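Long-range contacts in hypothetical membrane protein (Corynebacterium glutamicum, PDB 6JSC), which binds heme through its C-terminal HtaA domain, the part present here, and probably passes it along the heme-uptake machinery of Corynebacteria: residues A[3-8]-A[161-166]; A[47-52]-A[60-65]; A[56-61]-A[86-91]; A[81-86]-A[94-99]. The protein carries 1 engineered substitution. All coordinates share one frame; numbering follows the deposited sequence.

Contact 1 of 4, residues A[3-8]-A[161-166]. With NA (sodium ion), chain E.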
loop_
_atom_site.group_PDB
_atom_site.type_symbol
_atom_site.label_atom_id
_atom_site.label_comp_id
_atom_site.label_asym_id
_atom_site.label_seq_id
_atom_site.Cartn_x
_atom_site.Cartn_y
_atom_site.Cartn_z
ATOM N N LEU A 3 6.170 18.779 -10.884
ATOM C CA LEU A 3 7.491 18.175 -10.858
ATOM C C LEU A 3 7.354 16.673 -11.020
ATOM O O LEU A 3 6.435 16.062 -10.467
ATOM C CB LEU A 3 8.177 18.453 -9.520
ATOM C CG LEU A 3 8.505 19.912 -9.219
ATOM C CD1 LEU A 3 8.864 20.076 -7.755
ATOM C CD2 LEU A 3 9.650 20.379 -10.106
ATOM N N GLY A 4 8.274 16.075 -11.768
ATOM C CA GLY A 4 8.292 14.637 -11.888
ATOM C C GLY A 4 8.989 13.980 -10.710
ATOM O O GLY A 4 9.862 14.556 -10.066
ATOM N N VAL A 5 8.578 12.753 -10.419
ATOM C CA VAL A 5 9.290 11.917 -9.461
ATOM C C VAL A 5 10.531 11.362 -10.152
ATOM O O VAL A 5 10.439 10.754 -11.223
ATOM C CB VAL A 5 8.386 10.786 -8.954
ATOM C CG1 VAL A 5 9.196 9.775 -8.153
ATOM C CG2 VAL A 5 7.240 11.359 -8.109
ATOM N N THR A 6 11.701 11.593 -9.555
ATOM C CA THR A 6 12.939 11.013 -10.066
ATOM C C THR A 6 13.138 9.602 -9.521
ATOM O O THR A 6 13.129 8.628 -10.283
ATOM C CB THR A 6 14.115 11.923 -9.710
ATOM O OG1 THR A 6 13.901 13.206 -10.310
ATOM C CG2 THR A 6 15.419 11.349 -10.235
ATOM N N GLN A 7 13.278 9.479 -8.200
ATOM C CA GLN A 7 13.364 8.194 -7.518
ATOM C C GLN A 7 12.510 8.252 -6.265
ATOM O O GLN A 7 12.621 9.204 -5.485
ATOM C CB GLN A 7 14.805 7.881 -7.094
ATOM C CG GLN A 7 14.924 6.549 -6.368
ATOM C CD GLN A 7 14.704 5.404 -7.321
ATOM O OE1 GLN A 7 15.467 5.261 -8.265
ATOM N NE2 GLN A 7 13.672 4.605 -7.103
ATOM N N ALA A 8 11.697 7.222 -6.048
ATOM C CA ALA A 8 10.905 7.124 -4.837
ATOM C C ALA A 8 11.102 5.772 -4.174
ATOM O O ALA A 8 11.443 4.768 -4.816
ATOM C CB ALA A 8 9.412 7.324 -5.121
ATOM N N PHE A 161 7.181 7.274 2.940
ATOM C CA PHE A 161 7.783 7.354 1.615
ATOM C C PHE A 161 8.770 8.509 1.580
ATOM O O PHE A 161 8.702 9.438 2.391
ATOM C CB PHE A 161 6.727 7.520 0.501
ATOM C CG PHE A 161 6.247 8.937 0.315
ATOM C CD1 PHE A 161 5.231 9.456 1.109
ATOM C CD2 PHE A 161 6.818 9.750 -0.655
ATOM C CE1 PHE A 161 4.796 10.770 0.936
ATOM C CE2 PHE A 161 6.390 11.060 -0.828
ATOM C CZ PHE A 161 5.377 11.570 -0.034
ATOM N N SER A 162 9.683 8.448 0.615
ATOM C CA SER A 162 10.547 9.572 0.291
ATOM C C SER A 162 10.769 9.548 -1.212
ATOM O O SER A 162 10.815 8.477 -1.827
ATOM C CB SER A 162 11.884 9.494 1.037
ATOM O OG SER A 162 12.605 8.344 0.649
ATOM N N ALA A 163 10.877 10.731 -1.811
ATOM C CA ALA A 163 11.066 10.814 -3.250
ATOM C C ALA A 163 11.960 12.001 -3.559
ATOM O O ALA A 163 11.841 13.058 -2.930
ATOM C CB ALA A 163 9.734 10.992 -3.979
ATOM N N THR A 164 12.861 11.819 -4.514
ATOM C CA THR A 164 13.536 12.951 -5.125
ATOM C C THR A 164 12.724 13.412 -6.331
ATOM O O THR A 164 12.074 12.605 -7.008
ATOM C CB THR A 164 14.961 12.569 -5.533
ATOM O OG1 THR A 164 14.926 11.424 -6.393
ATOM C CG2 THR A 164 15.787 12.227 -4.295
ATOM N N LEU A 165 12.720 14.724 -6.569
ATOM C CA LEU A 165 11.880 15.335 -7.589
ATOM C C LEU A 165 12.732 16.095 -8.597
ATOM O O LEU A 165 13.815 16.581 -8.268
ATOM C CB LEU A 165 10.897 16.330 -6.960
ATOM C CG LEU A 165 10.003 15.811 -5.839
ATOM C CD1 LEU A 165 9.113 16.940 -5.356
ATOM C CD2 LEU A 165 9.167 14.645 -6.329
ATOM N N GLY A 166 12.220 16.219 -9.820
ATOM C CA GLY A 166 12.913 16.965 -10.860
ATOM C C GLY A 166 12.123 16.919 -12.150
ATOM O O GLY A 166 11.156 16.165 -12.291
HETATM NA NA NA E . 10.166 9.736 -13.235
HETATM O O HOH W 1 12.427 13.659 -12.486
HETATM O O HOH W 2 12.514 9.054 -12.956
HETATM O O HOH W 3 7.931 10.771 -13.140
HETATM O O HOH W 4 10.959 11.829 -14.142
HETATM O O HOH W 5 9.926 9.031 -15.501
#
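A classic beta bulge marks the pairing of 3-8 with 161-166, the first and last strands of the domain: T6 and Q7 together face the single residue T164. The two residues divide T164 between them. The amide of T6 donates to T164 O (N to O 2.8 Å, 157° at the hydrogen), while the amide of Q7 turns to the hydroxyl, Q7 N to T164 OG1 3.1 Å, at a bent 137°. With chi1 at 55°, T164 OG1 sits between its own backbone N and carbonyl carbon, which sets the oxygen beside Q7 N. T164 N in turn donates to Q7 O at 2.8 Å. Beyond the bulge G4 and G166 form a hydrogen-bonded pair, G166 N to G4 O measuring 2.9 Å; the return bond from G4 N to G166 O is weak. A water joins T6 OG1 to G166 O, its link to the latter also weak.

Just before the bulge, V5 O binds a sodium ion at 2.3 Å; N48 and four waters complete the site. The face carrying V5, A8, A163 and L165 is apolar: A8 CB rests 3.9 Å from A163 CB. At the end of the strand L3 CD1 meets L165 CD1 at 4.0 Å, the two leucines crossing at about a right angle. Strand 42-53 pairs with the other edge of 3-8 through backbone bonds from L3, V5 and A8, and 161-166 continues the pairing toward strand 129-138. I61 of strand 58-62 packs against V5, A8 and F161.

Contact 2 of 4, residues A[47-52]-A[60-65]. With NA (sodium ion), chain D; NA (sodium ion), chain E.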
loop_
_atom_site.group_PDB
_atom_site.type_symbol
_atom_site.label_atom_id
_atom_site.label_comp_id
_atom_site.label_asym_id
_atom_site.label_seq_id
_atom_site.Cartn_x
_atom_site.Cartn_y
_atom_site.Cartn_z
ATOM N N GLY A 47 10.277 2.970 -6.914
ATOM C CA GLY A 47 9.631 3.412 -8.138
ATOM C C GLY A 47 10.270 4.656 -8.714
ATOM O O GLY A 47 10.972 5.395 -8.019
ATOM N N ASN A 48 10.018 4.892 -10.005
ATOM C CA ASN A 48 10.564 6.090 -10.634
ATOM C C ASN A 48 9.514 6.866 -11.422
ATOM O O ASN A 48 9.836 7.520 -12.422
ATOM C CB ASN A 48 11.810 5.794 -11.470
ATOM C CG ASN A 48 11.523 4.910 -12.650
ATOM O OD1 ASN A 48 10.401 4.451 -12.845
ATOM N ND2 ASN A 48 12.548 4.667 -13.459
ATOM N N SER A 49 8.262 6.844 -10.966
ATOM C CA SER A 49 7.226 7.570 -11.688
ATOM C C SER A 49 6.244 8.238 -10.734
ATOM O O SER A 49 6.155 7.913 -9.550
ATOM C CB SER A 49 6.516 6.686 -12.721
ATOM O OG SER A 49 5.641 5.799 -12.094
ATOM N N GLY A 50 5.515 9.201 -11.279
ATOM C CA GLY A 50 4.606 10.029 -10.524
ATOM C C GLY A 50 4.890 11.493 -10.755
ATOM O O GLY A 50 5.809 11.877 -11.476
ATOM N N ALA A 51 4.085 12.326 -10.109
ATOM C CA ALA A 51 4.240 13.761 -10.271
ATOM C C ALA A 51 3.751 14.449 -9.013
ATOM O O ALA A 51 2.850 13.952 -8.332
ATOM C CB ALA A 51 3.440 14.275 -11.468
ATOM N N VAL A 52 4.344 15.605 -8.715
ATOM C CA VAL A 52 4.029 16.367 -7.510
ATOM C C VAL A 52 3.867 17.837 -7.873
ATOM O O VAL A 52 4.640 18.386 -8.664
ATOM C CB VAL A 52 5.109 16.194 -6.418
ATOM C CG1 VAL A 52 4.853 17.132 -5.248
ATOM C CG2 VAL A 52 5.165 14.751 -5.938
ATOM N N SER A 60 1.061 12.245 -6.793
ATOM C CA SER A 60 0.902 10.801 -6.855
ATOM C C SER A 60 2.281 10.196 -7.030
ATOM O O SER A 60 3.037 10.629 -7.908
ATOM C CB SER A 60 0.012 10.374 -8.030
ATOM O OG SER A 60 -1.352 10.310 -7.645
ATOM N N ILE A 61 2.601 9.212 -6.187
ATOM C CA ILE A 61 3.880 8.496 -6.211
ATOM C C ILE A 61 3.542 7.046 -6.559
ATOM O O ILE A 61 2.832 6.379 -5.797
ATOM C CB ILE A 61 4.584 8.547 -4.844
ATOM C CG1 ILE A 61 4.483 9.929 -4.169
ATOM C CG2 ILE A 61 6.026 8.078 -4.985
ATOM C CD1 ILE A 61 5.270 11.027 -4.837
ATOM N N ASN A 62 4.042 6.557 -7.692
ATOM C CA ASN A 62 3.609 5.271 -8.235
ATOM C C ASN A 62 4.706 4.225 -8.117
ATOM O O ASN A 62 5.867 4.499 -8.441
ATOM C CB ASN A 62 3.200 5.425 -9.697
ATOM C CG ASN A 62 1.852 6.092 -9.835
ATOM O OD1 ASN A 62 1.754 7.315 -9.910
ATOM N ND2 ASN A 62 0.800 5.287 -9.840
ATOM N N PHE A 63 4.337 3.026 -7.667
ATOM C CA PHE A 63 5.284 1.935 -7.535
ATOM C C PHE A 63 4.828 0.717 -8.334
ATOM O O PHE A 63 3.622 0.455 -8.444
ATOM C CB PHE A 63 5.436 1.547 -6.062
ATOM C CG PHE A 63 5.944 2.666 -5.205
ATOM C CD1 PHE A 63 7.312 2.864 -5.055
ATOM C CD2 PHE A 63 5.065 3.533 -4.560
ATOM C CE1 PHE A 63 7.797 3.905 -4.284
ATOM C CE2 PHE A 63 5.544 4.583 -3.779
ATOM C CZ PHE A 63 6.920 4.764 -3.637
ATOM N N PRO A 64 5.759 -0.033 -8.909
ATOM C CA PRO A 64 5.419 -1.337 -9.480
ATOM C C PRO A 64 5.525 -2.412 -8.413
ATOM O O PRO A 64 5.858 -2.110 -7.263
ATOM C CB PRO A 64 6.516 -1.528 -10.525
ATOM C CG PRO A 64 7.739 -0.986 -9.783
ATOM C CD PRO A 64 7.213 0.216 -8.967
ATOM N N GLY A 65 5.277 -3.661 -8.779
ATOM C CA GLY A 65 5.556 -4.794 -7.922
ATOM C C GLY A 65 4.315 -5.331 -7.224
ATOM O O GLY A 65 3.321 -4.628 -7.015
HETATM NA NA NA D . -2.699 12.143 -6.700
HETATM NA NA NA E . 10.166 9.736 -13.235
HETATM O O HOH W 6 7.750 6.172 -7.953
HETATM O O HOH W 3 7.931 10.771 -13.140
HETATM O O HOH W 7 -1.780 13.693 -8.263
HETATM O O HOH W 8 -4.495 11.615 -8.168
HETATM O O HOH W 9 -3.649 13.958 -5.620
HETATM O O HOH W 4 10.959 11.829 -14.142
#
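Strands 42-53 and 58-62 form an antiparallel beta hairpin, and each of the segments 47-52 and 60-65 contributes a ligand to a different sodium ion. A51 and S60 make a hydrogen-bonded pair: S60 N donates to A51 O at 2.9 Å and 164°, and A51 N answers to S60 O, both donors lying close to the line of the carbonyl they meet. Farther along, N62 N reaches S49 O at 3.1 Å, the nitrogen standing above the carbonyl plane although the bond itself is straight. Next to this bond a water bridges the strands, accepting from S49 N and donating to N62 O.

Between these bonds G50 brings its CA within 3.1 Å of S60 O, a close approach made possible by the missing side chain. G47 likewise lies against F63, whose CD1 is 3.5 Å from G47 N. On the face of I61 and V52, I61 CD1 touches V52 CG2 at 3.9 Å; on that of S49 and N62, the hydroxyl S49 OG lies beside N62 CB.

S60 OG binds one sodium at 2.5 Å. The same hydroxyl is hydrogen-bonded to the carboxylate of E84. N48 O binds the other ion, and a water of that site also donates to G50 O. The ion at S60 has two serine hydroxyls and the carbonyl of G59 as protein ligands, whereas the other is held by the carbonyls of N48 and V5 alone, waters completing both. The nearby carboxylate of E84 would be expected to favour a cation beside S60.

Contact 3 of 4, residues A[56-61]-A[86-91]. With NA (sodium ion), chain D.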
loop_
_atom_site.group_PDB
_atom_site.type_symbol
_atom_site.label_atom_id
_atom_site.label_comp_id
_atom_site.label_asym_id
_atom_site.label_seq_id
_atom_site.Cartn_x
_atom_site.Cartn_y
_atom_site.Cartn_z
ATOM N N ASN A 56 0.876 23.495 -4.555
ATOM C CA ASN A 56 -0.407 23.125 -3.974
ATOM C C ASN A 56 -0.323 21.917 -3.053
ATOM O O ASN A 56 -1.343 21.533 -2.464
ATOM C CB ASN A 56 -1.430 22.860 -5.082
ATOM C CG ASN A 56 -1.771 24.107 -5.860
ATOM O OD1 ASN A 56 -2.023 25.161 -5.279
ATOM N ND2 ASN A 56 -1.776 24.000 -7.180
ATOM N N LYS A 57 0.855 21.310 -2.916
ATOM C CA LYS A 57 1.063 20.162 -2.037
ATOM C C LYS A 57 0.128 18.999 -2.386
ATOM O O LYS A 57 -0.571 18.447 -1.530
ATOM C CB LYS A 57 0.967 20.557 -0.561
ATOM C CG LYS A 57 1.755 19.645 0.358
ATOM C CD LYS A 57 1.666 20.119 1.802
ATOM C CE LYS A 57 2.498 19.244 2.720
ATOM N NZ LYS A 57 2.526 19.763 4.115
ATOM N N THR A 58 0.111 18.635 -3.667
ATOM C CA THR A 58 -0.597 17.450 -4.131
ATOM C C THR A 58 0.366 16.580 -4.927
ATOM O O THR A 58 1.405 17.048 -5.402
ATOM C CB THR A 58 -1.799 17.814 -5.025
ATOM O OG1 THR A 58 -1.326 18.363 -6.263
ATOM C CG2 THR A 58 -2.706 18.836 -4.335
ATOM N N GLY A 59 0.023 15.306 -5.074
ATOM C CA GLY A 59 0.839 14.463 -5.930
ATOM C C GLY A 59 0.383 13.021 -5.946
ATOM O O GLY A 59 -0.549 12.619 -5.238
ATOM N N SER A 60 1.061 12.245 -6.793
ATOM C CA SER A 60 0.902 10.801 -6.855
ATOM C C SER A 60 2.281 10.196 -7.030
ATOM O O SER A 60 3.037 10.629 -7.908
ATOM C CB SER A 60 0.012 10.374 -8.030
ATOM O OG SER A 60 -1.352 10.310 -7.645
ATOM N N ILE A 61 2.601 9.212 -6.187
ATOM C CA ILE A 61 3.880 8.496 -6.211
ATOM C C ILE A 61 3.542 7.046 -6.559
ATOM O O ILE A 61 2.832 6.379 -5.797
ATOM C CB ILE A 61 4.584 8.547 -4.844
ATOM C CG1 ILE A 61 4.483 9.929 -4.169
ATOM C CG2 ILE A 61 6.026 8.078 -4.985
ATOM C CD1 ILE A 61 5.270 11.027 -4.837
ATOM N N SER A 86 -1.274 8.700 -3.167
ATOM C CA SER A 86 -1.840 9.936 -3.679
ATOM C C SER A 86 -2.141 10.844 -2.493
ATOM O O SER A 86 -2.621 10.375 -1.456
ATOM C CB SER A 86 -3.123 9.617 -4.451
ATOM O OG SER A 86 -3.694 10.768 -5.043
ATOM N N PHE A 87 -1.836 12.136 -2.624
ATOM C CA PHE A 87 -2.011 13.051 -1.506
ATOM C C PHE A 87 -2.506 14.402 -1.994
ATOM O O PHE A 87 -2.235 14.820 -3.125
ATOM C CB PHE A 87 -0.752 13.197 -0.619
ATOM C CG PHE A 87 0.457 13.749 -1.329
ATOM C CD1 PHE A 87 1.352 12.901 -1.972
ATOM C CD2 PHE A 87 0.714 15.109 -1.335
ATOM C CE1 PHE A 87 2.469 13.412 -2.611
ATOM C CE2 PHE A 87 1.822 15.621 -1.977
ATOM C CZ PHE A 87 2.705 14.773 -2.605
ATOM N N ASN A 88 -3.248 15.076 -1.117
ATOM C CA ASN A 88 -3.751 16.428 -1.354
ATOM C C ASN A 88 -3.705 17.099 0.013
ATOM O O ASN A 88 -4.567 16.850 0.863
ATOM C CB ASN A 88 -5.170 16.403 -1.911
ATOM C CG ASN A 88 -5.633 17.761 -2.410
ATOM O OD1 ASN A 88 -5.197 18.809 -1.923
ATOM N ND2 ASN A 88 -6.528 17.749 -3.391
ATOM N N GLY A 89 -2.703 17.946 0.223
ATOM C CA GLY A 89 -2.462 18.398 1.577
ATOM C C GLY A 89 -2.146 17.206 2.457
ATOM O O GLY A 89 -1.541 16.220 2.018
ATOM N N ASN A 90 -2.615 17.258 3.697
ATOM C CA ASN A 90 -2.245 16.265 4.695
ATOM C C ASN A 90 -3.141 15.034 4.691
ATOM O O ASN A 90 -3.104 14.257 5.650
ATOM C CB ASN A 90 -2.206 16.900 6.085
ATOM C CG ASN A 90 -1.193 18.020 6.174
ATOM O OD1 ASN A 90 -1.525 19.147 6.540
ATOM N ND2 ASN A 90 0.052 17.718 5.823
ATOM N N SER A 91 -3.932 14.824 3.641
ATOM C CA SER A 91 -4.715 13.604 3.501
ATOM C C SER A 91 -4.440 12.977 2.143
ATOM O O SER A 91 -3.871 13.606 1.247
ATOM C CB SER A 91 -6.212 13.863 3.679
ATOM O OG SER A 91 -6.706 14.723 2.674
HETATM NA NA NA D . -2.699 12.143 -6.700
HETATM O O HOH W 9 -3.649 13.958 -5.620
HETATM O O HOH W 7 -1.780 13.693 -8.263
HETATM O O HOH W 8 -4.495 11.615 -8.168
#
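F87 has CG between its backbone N and carbonyl carbon (chi1 62°), and this turns the ring across the neighbouring strand, flat over G59. G59 N lies 3.5 Å above the ring plane, over its centre, and G59 CA makes a CH-pi contact 4.0 Å from the ring centroid. K57 O and I61 CD1 meet the ring at its edge. S86 lies on the other face of the strands, with S60, and its OG, anti to the backbone N (chi1 -177°), is directed at a sodium ion.

This ion joins the two strands. S86 OG binds it at 2.4 Å and G59 O at 2.6 Å, S60 OG and three waters making up six ligands; one of the waters also donates to F87 O. The segments 56-61 and 86-91 are antiparallel, with G59 and F87 as a hydrogen-bonded pair flanked by the non-hydrogen-bonded pairs T58-N88 and S60-S86. G59 O therefore serves twice, accepting from F87 N at 3.0 Å and binding the metal.

T58 and N88 lie side by side, T58 CG2 3.5 Å from N88 OD1. Past them the 86-91 segment enters a type II' turn from N88 to S91, and G89 N donates to K57 O at 2.8 Å. The extended chain of K57 runs past N90 to the carbonyl of L123, and F87 packs on F120 and L123 of strand 113-125.

Contact 4 of 4, residues A[81-86]-A[94-99]. With NA (sodium ion), chain D.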
loop_
_atom_site.group_PDB
_atom_site.type_symbol
_atom_site.label_atom_id
_atom_site.label_comp_id
_atom_site.label_asym_id
_atom_site.label_seq_id
_atom_site.Cartn_x
_atom_site.Cartn_y
_atom_site.Cartn_z
ATOM N N ALA A 81 -0.956 -5.179 -5.766
ATOM C CA ALA A 81 0.054 -4.810 -6.756
ATOM C C ALA A 81 -0.024 -3.336 -7.138
ATOM O O ALA A 81 -1.072 -2.689 -7.037
ATOM C CB ALA A 81 -0.074 -5.653 -8.018
ATOM N N ASN A 82 1.106 -2.809 -7.615
ATOM C CA ASN A 82 1.163 -1.472 -8.194
ATOM C C ASN A 82 0.622 -0.404 -7.244
ATOM O O ASN A 82 -0.256 0.391 -7.604
ATOM C CB ASN A 82 0.441 -1.428 -9.548
ATOM C CG ASN A 82 1.051 -2.374 -10.556
ATOM O OD1 ASN A 82 2.266 -2.380 -10.747
ATOM N ND2 ASN A 82 0.218 -3.193 -11.196
ATOM N N ILE A 83 1.177 -0.352 -6.034
ATOM C CA ILE A 83 0.680 0.607 -5.053
ATOM C C ILE A 83 0.974 2.036 -5.496
ATOM O O ILE A 83 1.961 2.319 -6.193
ATOM C CB ILE A 83 1.145 0.350 -3.600
ATOM C CG1 ILE A 83 2.623 0.682 -3.375
ATOM C CG2 ILE A 83 0.818 -1.070 -3.165
ATOM C CD1 ILE A 83 2.968 0.903 -1.902
ATOM N N GLU A 84 0.099 2.953 -5.086
ATOM C CA GLU A 84 0.242 4.368 -5.383
ATOM C C GLU A 84 -0.125 5.148 -4.132
ATOM O O GLU A 84 -1.163 4.878 -3.513
ATOM C CB GLU A 84 -0.668 4.781 -6.547
ATOM C CG GLU A 84 -0.785 6.289 -6.783
ATOM C CD GLU A 84 -1.771 6.618 -7.890
ATOM O OE1 GLU A 84 -2.087 5.705 -8.686
ATOM O OE2 GLU A 84 -2.234 7.784 -7.959
ATOM N N ILE A 85 0.730 6.098 -3.762
ATOM C CA ILE A 85 0.453 7.055 -2.699
ATOM C C ILE A 85 -0.004 8.344 -3.364
ATOM O O ILE A 85 0.774 9.004 -4.066
ATOM C CB ILE A 85 1.694 7.303 -1.835
ATOM C CG1 ILE A 85 2.137 6.016 -1.140
ATOM C CG2 ILE A 85 1.401 8.403 -0.811
ATOM C CD1 ILE A 85 3.528 6.117 -0.510
ATOM N N SER A 86 -1.274 8.700 -3.167
ATOM C CA SER A 86 -1.840 9.936 -3.679
ATOM C C SER A 86 -2.141 10.844 -2.493
ATOM O O SER A 86 -2.621 10.375 -1.456
ATOM C CB SER A 86 -3.123 9.617 -4.451
ATOM O OG SER A 86 -3.694 10.768 -5.043
ATOM N N LEU A 94 -4.255 5.431 -0.467
ATOM C CA LEU A 94 -3.360 4.351 -0.869
ATOM C C LEU A 94 -4.141 3.483 -1.852
ATOM O O LEU A 94 -5.137 2.854 -1.471
ATOM C CB LEU A 94 -2.948 3.551 0.364
ATOM C CG LEU A 94 -1.979 2.399 0.097
ATOM C CD1 LEU A 94 -0.750 2.866 -0.647
ATOM C CD2 LEU A 94 -1.587 1.745 1.416
ATOM N N ILE A 95 -3.701 3.465 -3.112
ATOM C CA ILE A 95 -4.405 2.813 -4.210
ATOM C C ILE A 95 -3.589 1.605 -4.650
ATOM O O ILE A 95 -2.352 1.652 -4.660
ATOM C CB ILE A 95 -4.557 3.824 -5.360
ATOM C CG1 ILE A 95 -5.493 4.964 -4.950
ATOM C CG2 ILE A 95 -5.042 3.141 -6.639
ATOM C CD1 ILE A 95 -5.339 6.217 -5.806
ATOM N N ALA A 96 -4.264 0.518 -5.022
ATOM C CA ALA A 96 -3.554 -0.669 -5.482
ATOM C C ALA A 96 -4.492 -1.535 -6.310
ATOM O O ALA A 96 -5.723 -1.446 -6.188
ATOM C CB ALA A 96 -2.989 -1.481 -4.311
ATOM N N ASP A 97 -3.894 -2.375 -7.160
ATOM C CA ASP A 97 -4.629 -3.425 -7.857
ATOM C C ASP A 97 -4.762 -4.608 -6.912
ATOM O O ASP A 97 -3.748 -5.140 -6.435
ATOM C CB ASP A 97 -3.874 -3.870 -9.110
ATOM C CG ASP A 97 -3.608 -2.742 -10.088
ATOM O OD1 ASP A 97 -4.321 -1.723 -10.094
ATOM O OD2 ASP A 97 -2.679 -2.906 -10.907
ATOM N N VAL A 98 -5.995 -5.012 -6.606
ATOM C CA VAL A 98 -6.248 -6.024 -5.580
ATOM C C VAL A 98 -7.120 -7.141 -6.145
ATOM O O VAL A 98 -8.167 -6.880 -6.754
ATOM C CB VAL A 98 -6.888 -5.424 -4.311
ATOM C CG1 VAL A 98 -7.167 -6.515 -3.274
ATOM C CG2 VAL A 98 -5.982 -4.355 -3.723
ATOM N N VAL A 99 -6.711 -8.385 -5.910
ATOM C CA VAL A 99 -7.512 -9.573 -6.197
ATOM C C VAL A 99 -7.457 -10.444 -4.950
ATOM O O VAL A 99 -6.371 -10.688 -4.418
ATOM C CB VAL A 99 -6.960 -10.344 -7.416
ATOM C CG1 VAL A 99 -7.768 -11.613 -7.671
ATOM C CG2 VAL A 99 -6.940 -9.449 -8.666
HETATM NA NA NA D . -2.699 12.143 -6.700
HETATM O O HOH W 7 -1.780 13.693 -8.263
HETATM O O HOH W 8 -4.495 11.615 -8.168
HETATM O O HOH W 9 -3.649 13.958 -5.620
#
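The amide of N82 and the carboxylate of D97 meet with their planes 76° apart. N82 ND2 donates at 2.9 Å to D97 OD2, almost straight at 171°; the oxygen lies in the amide plane, but the nitrogen comes from the anti side of the carboxylate, 31° out of its plane. This bond joins the strands at a beta bulge in the hairpin of strands 76-88 and 91-101, where the register slips by one residue between A81 and E84. On one side of the bulge A81 and D97 form a hydrogen-bonded pair, D97 N to A81 O at 2.8 Å. On the other E84 and I95 pair likewise, E84 N reaching I95 O at 2.8 Å.

The face of A81, E84, I95 and D97 mixes polar and apolar groups. E84, its chain extended, runs alongside I95 in the same direction, its carboxylate bonded to S60. R112 forms salt bridges with both E84 and D97, tying together the two acids that flank the bulge. The other face is apolar and buried: I83 CG2 touches A96 CB at 4.0 Å, and L94 CD1 packs against I83 CB and I85 CG1, each at 4.3 Å, while also lying 3.5 Å from E84 O.

The contacts sample a run of antiparallel neighbours, 159-166, 3-12, 42-53, 58-62, 76-88 and 91-101; the 3-12 with 42-53 pairing lies between contacts 1 and 2. Contacts 2 and 3 use opposite edges of strand 58-62 and share S60 and I61; contacts 3 and 4 share S86. Contact 4 lies nearest the centre of the chain, about 6 Å between centres, and contact 1 farthest, about 17 Å. None of the touching residues of contact 4 is fully exposed, whereas contacts 1, 2 and 3 have exposed residues at their margins. One sodium ion is common to contacts 1 and 2, the other to contacts 2, 3 and 4. Bulges interrupt contacts 1 and 4, each met by a side-chain hydrogen bond.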